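Local coordinates for cryptic loci regulator 2 (Schizosaccharomyces pombe 972h-, PDB 5IKJ), which promotes transcriptional silencing at heterochromatic loci upstream of histone deacetylases, supporting nucleosome positioning and the silencing function of the SHREC repressor complex, at residues I261-Y269 and S538-V546. Numbering follows the deposited sequence.
Sequences IVARNLINY and SEIDMVSAV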
ATOM      1  N   ILE A 261     -10.781   2.828  13.633  1.00 53.98           N
ATOM      2  CA  ILE A 261     -10.768   1.704  12.705  1.00 50.06           C
ATOM      3  C   ILE A 261      -9.547   0.843  13.011  1.00 56.98           C
ATOM      4  O   ILE A 261      -8.408   1.307  12.927  1.00 63.46           O
ATOM      5  CB  ILE A 261     -10.753   2.191  11.249  1.00 46.97           C
ATOM      6  CG1 ILE A 261     -11.873   3.204  10.989  1.00 52.70           C
ATOM      7  CG2 ILE A 261     -10.865   1.005  10.283  1.00 49.09           C
ATOM      8  CD1 ILE A 261     -13.284   2.630  11.026  1.00 55.57           C
ATOM      9  N   VAL A 262      -9.785  -0.409  13.399  1.00 55.33           N
ATOM     10  CA  VAL A 262      -8.715  -1.370  13.643  1.00 45.97           C
ATOM     11  C   VAL A 262      -8.478  -2.293  12.450  1.00 47.77           C
ATOM     12  O   VAL A 262      -7.342  -2.691  12.196  1.00 51.83           O
ATOM     13  CB  VAL A 262      -9.034  -2.186  14.911  1.00 54.07           C
ATOM     14  CG1 VAL A 262      -7.912  -3.178  15.195  1.00 53.91           C
ATOM     15  CG2 VAL A 262      -9.264  -1.262  16.094  1.00 46.77           C
ATOM     16  N   ALA A 263      -9.524  -2.667  11.723  1.00 51.82           N
ATOM     17  CA  ALA A 263      -9.420  -3.646  10.648  1.00 41.78           C
ATOM     18  C   ALA A 263     -10.581  -3.406   9.700  1.00 38.70           C
ATOM     19  O   ALA A 263     -11.511  -2.656  10.001  1.00 42.88           O
ATOM     20  CB  ALA A 263      -9.430  -5.083  11.191  1.00 48.27           C
ATOM     21  N   ARG A 264     -10.509  -4.047   8.543  1.00 41.24           N
ATOM     22  CA  ARG A 264     -11.541  -3.924   7.527  1.00 51.96           C
ATOM     23  C   ARG A 264     -11.298  -5.025   6.511  1.00 47.59           C
ATOM     24  O   ARG A 264     -10.168  -5.495   6.357  1.00 50.33           O
ATOM     25  CB  ARG A 264     -11.513  -2.546   6.846  1.00 54.78           C
ATOM     26  CG  ARG A 264     -10.352  -2.379   5.885  1.00 59.71           C
ATOM     27  CD  ARG A 264     -10.081  -0.930   5.546  1.00 50.68           C
ATOM     28  NE  ARG A 264      -8.959  -0.813   4.620  1.00 55.60           N
ATOM     29  CZ  ARG A 264      -8.510   0.334   4.121  1.00 46.82           C
ATOM     30  NH1 ARG A 264      -9.087   1.480   4.453  1.00 48.21           N
ATOM     31  NH2 ARG A 264      -7.481   0.335   3.289  1.00 55.93           N
ATOM     32  N   ASN A 265     -12.362  -5.447   5.836  1.00 50.41           N
ATOM     33  CA  ASN A 265     -12.254  -6.519   4.860  1.00 49.35           C
ATOM     34  C   ASN A 265     -13.239  -6.261   3.734  1.00 52.54           C
ATOM     35  O   ASN A 265     -14.298  -5.663   3.941  1.00 53.01           O
ATOM     36  CB  ASN A 265     -12.521  -7.888   5.495  1.00 60.32           C
ATOM     37  CG  ASN A 265     -13.912  -7.989   6.089  1.00 53.54           C
ATOM     38  OD1 ASN A 265     -14.129  -7.648   7.252  1.00 49.44           O
ATOM     39  ND2 ASN A 265     -14.865  -8.454   5.289  1.00 54.82           N
ATOM     40  N   LEU A 266     -12.874  -6.712   2.539  1.00 57.05           N
ATOM     41  CA  LEU A 266     -13.764  -6.602   1.396  1.00 66.05           C
ATOM     42  C   LEU A 266     -14.891  -7.622   1.510  1.00 70.84           C
ATOM     43  O   LEU A 266     -14.695  -8.739   1.997  1.00 66.30           O
ATOM     44  CB  LEU A 266     -12.984  -6.814   0.099  1.00 53.08           C
ATOM     45  CG  LEU A 266     -11.991  -5.708  -0.264  1.00 59.28           C
ATOM     46  CD1 LEU A 266     -11.055  -6.162  -1.375  1.00 56.00           C
ATOM     47  CD2 LEU A 266     -12.725  -4.439  -0.674  1.00 55.71           C
ATOM     48  N   ILE A 267     -16.076  -7.231   1.058  1.00 72.85           N
ATOM     49  CA  ILE A 267     -17.254  -8.086   1.128  1.00 75.40           C
ATOM     50  C   ILE A 267     -17.296  -8.950  -0.124  1.00 82.18           C
ATOM     51  O   ILE A 267     -17.250  -8.435  -1.246  1.00 79.03           O
ATOM     52  CB  ILE A 267     -18.541  -7.254   1.267  1.00 80.18           C
ATOM     53  CG1 ILE A 267     -18.361  -6.125   2.288  1.00 65.19           C
ATOM     54  CG2 ILE A 267     -19.693  -8.154   1.701  1.00 86.04           C
ATOM     55  CD1 ILE A 267     -19.486  -5.106   2.284  1.00 67.56           C
ATOM     56  N   ASN A 268     -17.385 -10.264   0.065  1.00 88.84           N
ATOM     57  CA  ASN A 268     -17.394 -11.190  -1.061  1.00 87.39           C
ATOM     58  C   ASN A 268     -18.740 -11.134  -1.770  1.00 93.00           C
ATOM     59  O   ASN A 268     -19.781 -11.412  -1.166  1.00 93.84           O
ATOM     60  CB  ASN A 268     -17.101 -12.610  -0.580  1.00 91.43           C
ATOM     61  CG  ASN A 268     -17.084 -13.623  -1.711  1.00100.70           C
ATOM     62  OD1 ASN A 268     -17.949 -13.615  -2.588  1.00110.51           O
ATOM     63  ND2 ASN A 268     -16.094 -14.508  -1.694  1.00 89.94           N
ATOM     64  N   TYR A 269     -18.717 -10.778  -3.056  1.00101.56           N
ATOM     65  CA  TYR A 269     -19.909 -10.808  -3.893  1.00101.40           C
ATOM     66  C   TYR A 269     -19.789 -11.810  -5.033  1.00105.61           C
ATOM     67  O   TYR A 269     -20.631 -11.805  -5.939  1.00113.05           O
ATOM     68  CB  TYR A 269     -20.213  -9.413  -4.450  1.00 94.28           C
ATOM     69  CG  TYR A 269     -20.478  -8.363  -3.390  1.00 94.06           C
ATOM     70  CD1 TYR A 269     -20.872  -8.722  -2.106  1.00 95.58           C
ATOM     71  CD2 TYR A 269     -20.338  -7.012  -3.675  1.00 97.31           C
ATOM     72  CE1 TYR A 269     -21.115  -7.765  -1.139  1.00 94.83           C
ATOM     73  CE2 TYR A 269     -20.580  -6.048  -2.713  1.00 93.79           C
ATOM     74  CZ  TYR A 269     -20.966  -6.431  -1.448  1.00 91.91           C
ATOM     75  OH  TYR A 269     -21.208  -5.477  -0.486  1.00103.10           O
ATOM     76  N   SER A 538     -14.372 -14.944  13.415  1.00 68.31           N
ATOM     77  CA  SER A 538     -15.669 -15.584  13.508  1.00 69.57           C
ATOM     78  C   SER A 538     -16.741 -14.727  12.883  1.00 61.91           C
ATOM     79  O   SER A 538     -17.704 -15.235  12.328  1.00 60.29           O
ATOM     80  CB  SER A 538     -16.028 -15.846  14.966  1.00 64.03           C
ATOM     81  OG  SER A 538     -15.184 -16.827  15.520  1.00 75.51           O
ATOM     82  N   GLU A 539     -16.570 -13.419  12.982  1.00 67.12           N
ATOM     83  CA  GLU A 539     -17.566 -12.497  12.450  1.00 60.62           C
ATOM     84  C   GLU A 539     -17.557 -12.465  10.926  1.00 68.13           C
ATOM     85  O   GLU A 539     -18.613 -12.287  10.308  1.00 73.54           O
ATOM     86  CB  GLU A 539     -17.322 -11.092  13.005  1.00 61.37           C
ATOM     87  CG  GLU A 539     -18.497 -10.141  12.835  1.00 76.21           C
ATOM     88  CD  GLU A 539     -19.567 -10.331  13.894  1.00 80.92           C
ATOM     89  OE1 GLU A 539     -19.314 -11.047  14.886  1.00 81.79           O
ATOM     90  OE2 GLU A 539     -20.667  -9.760  13.735  1.00 91.89           O
ATOM     91  N   ILE A 540     -16.388 -12.632  10.305  1.00 74.17           N
ATOM     92  CA  ILE A 540     -16.236 -12.496   8.859  1.00 67.88           C
ATOM     93  C   ILE A 540     -15.922 -13.827   8.186  1.00 70.98           C
ATOM     94  O   ILE A 540     -15.652 -13.853   6.980  1.00 76.84           O
ATOM     95  CB  ILE A 540     -15.159 -11.452   8.509  1.00 67.36           C
ATOM     96  CG1 ILE A 540     -13.751 -11.970   8.842  1.00 66.84           C
ATOM     97  CG2 ILE A 540     -15.423 -10.146   9.245  1.00 61.70           C
ATOM     98  CD1 ILE A 540     -12.636 -11.138   8.239  1.00 72.51           C
ATOM     99  N   ASP A 541     -15.949 -14.935   8.930  1.00 76.62           N
ATOM    100  CA  ASP A 541     -15.446 -16.201   8.401  1.00 83.05           C
ATOM    101  C   ASP A 541     -16.087 -16.548   7.063  1.00 75.79           C
ATOM    102  O   ASP A 541     -15.413 -17.045   6.154  1.00 80.88           O
ATOM    103  CB  ASP A 541     -15.690 -17.324   9.412  1.00 88.01           C
ATOM    104  CG  ASP A 541     -14.763 -18.512   9.209  1.00 90.76           C
ATOM    105  OD1 ASP A 541     -14.420 -18.816   8.047  1.00 93.06           O
ATOM    106  OD2 ASP A 541     -14.377 -19.141  10.217  1.00101.54           O
ATOM    107  N   MET A 542     -17.386 -16.289   6.920  1.00 77.83           N
ATOM    108  CA  MET A 542     -18.098 -16.659   5.701  1.00 90.58           C
ATOM    109  C   MET A 542     -18.180 -15.516   4.698  1.00 90.65           C
ATOM    110  O   MET A 542     -18.086 -15.749   3.488  1.00 92.72           O
ATOM    111  CB  MET A 542     -19.516 -17.132   6.040  1.00 87.76           C
ATOM    112  CG  MET A 542     -19.621 -18.034   7.271  1.00 90.23           C
ATOM    113  SD  MET A 542     -18.486 -19.435   7.259  1.00105.22           S
ATOM    114  CE  MET A 542     -18.829 -20.153   5.656  1.00 93.33           C
ATOM    115  N   VAL A 543     -18.337 -14.281   5.173  1.00 88.03           N
ATOM    116  CA  VAL A 543     -18.762 -13.199   4.294  1.00 90.21           C
ATOM    117  C   VAL A 543     -17.580 -12.616   3.528  1.00 87.73           C
ATOM    118  O   VAL A 543     -17.685 -12.323   2.332  1.00 86.71           O
ATOM    119  CB  VAL A 543     -19.494 -12.122   5.118  1.00 89.09           C
ATOM    120  CG1 VAL A 543     -20.028 -11.014   4.214  1.00 99.30           C
ATOM    121  CG2 VAL A 543     -20.626 -12.748   5.938  1.00 93.62           C
ATOM    122  N   SER A 544     -16.440 -12.452   4.192  1.00 88.43           N
ATOM    123  CA  SER A 544     -15.373 -11.619   3.656  1.00 85.78           C
ATOM    124  C   SER A 544     -14.784 -12.205   2.375  1.00 81.70           C
ATOM    125  O   SER A 544     -14.827 -13.416   2.135  1.00 83.63           O
ATOM    126  CB  SER A 544     -14.269 -11.445   4.698  1.00 77.71           C
ATOM    127  OG  SER A 544     -13.758 -12.698   5.107  1.00 85.84           O
ATOM    128  N   ALA A 545     -14.237 -11.320   1.544  1.00 75.74           N
ATOM    129  CA  ALA A 545     -13.482 -11.733   0.375  1.00 77.37           C
ATOM    130  C   ALA A 545     -12.175 -12.397   0.800  1.00 78.80           C
ATOM    131  O   ALA A 545     -11.667 -12.180   1.905  1.00 77.19           O
ATOM    132  CB  ALA A 545     -13.192 -10.536  -0.532  1.00 78.10           C
ATOM    133  N   VAL A 546     -11.629 -13.210  -0.098  1.00 73.77           N
ATOM    134  CA  VAL A 546     -10.422 -13.982   0.169  1.00 82.53           C
ATOM    135  C   VAL A 546      -9.340 -13.561  -0.813  1.00 90.73           C
ATOM    136  O   VAL A 546      -9.616 -13.323  -1.995  1.00 82.67           O
ATOM    137  CB  VAL A 546     -10.699 -15.498   0.082  1.00 75.28           C
ATOM    138  CG1 VAL A 546      -9.405 -16.298   0.169  1.00 74.34           C
ATOM    139  CG2 VAL A 546     -11.650 -15.917   1.196  1.00 76.16           C
TER
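A single beta bridge, pairing Ile-267 with Ser-544, ties the chain's C-terminal tail to the end of strand 255-266, the central strand of a five-stranded antiparallel sheet. The tail reaches it just after helix 531-540, which packs on the same strand through Leu-536 and Ala-263. Two backbone bonds flank the pair: Ala-545 N to Leu-266 O, 2.7 Å and almost straight at 174°, and Asn-268 N to Val-543 O, 3.1 Å and more bent. Leu-266 O also takes a weak bond from Asn-265 ND2 (3.3 Å), so two N-H groups converge on one carbonyl.

Asn-265 reaches from the strand to both the tail and Ile-540. With CG set between the backbone N and the carbonyl carbon (chi1 61°), its amide spans the two: ND2 presses on Ser-544 CB, while OD1 rests on Ile-540 CG2 at 3.4 Å. Bonds from His-291 NE2 to OD1 and from ND2 to Gln-289 OE1 fix the amide's rotation. An alanine here would remove that amide, which would probably leave His-291 and Gln-289 without this partner and open a gap beside Ile-540 and Ser-544. The chain of another protein also reaches segment 538-546: one of its basic side chains forms a salt bridge with Asp-541. Beside the bridge, Ile-267 and Val-543 lie side by side, pointing the same way, with Ile-267 CG2 3.8 Å from Val-543 CG1.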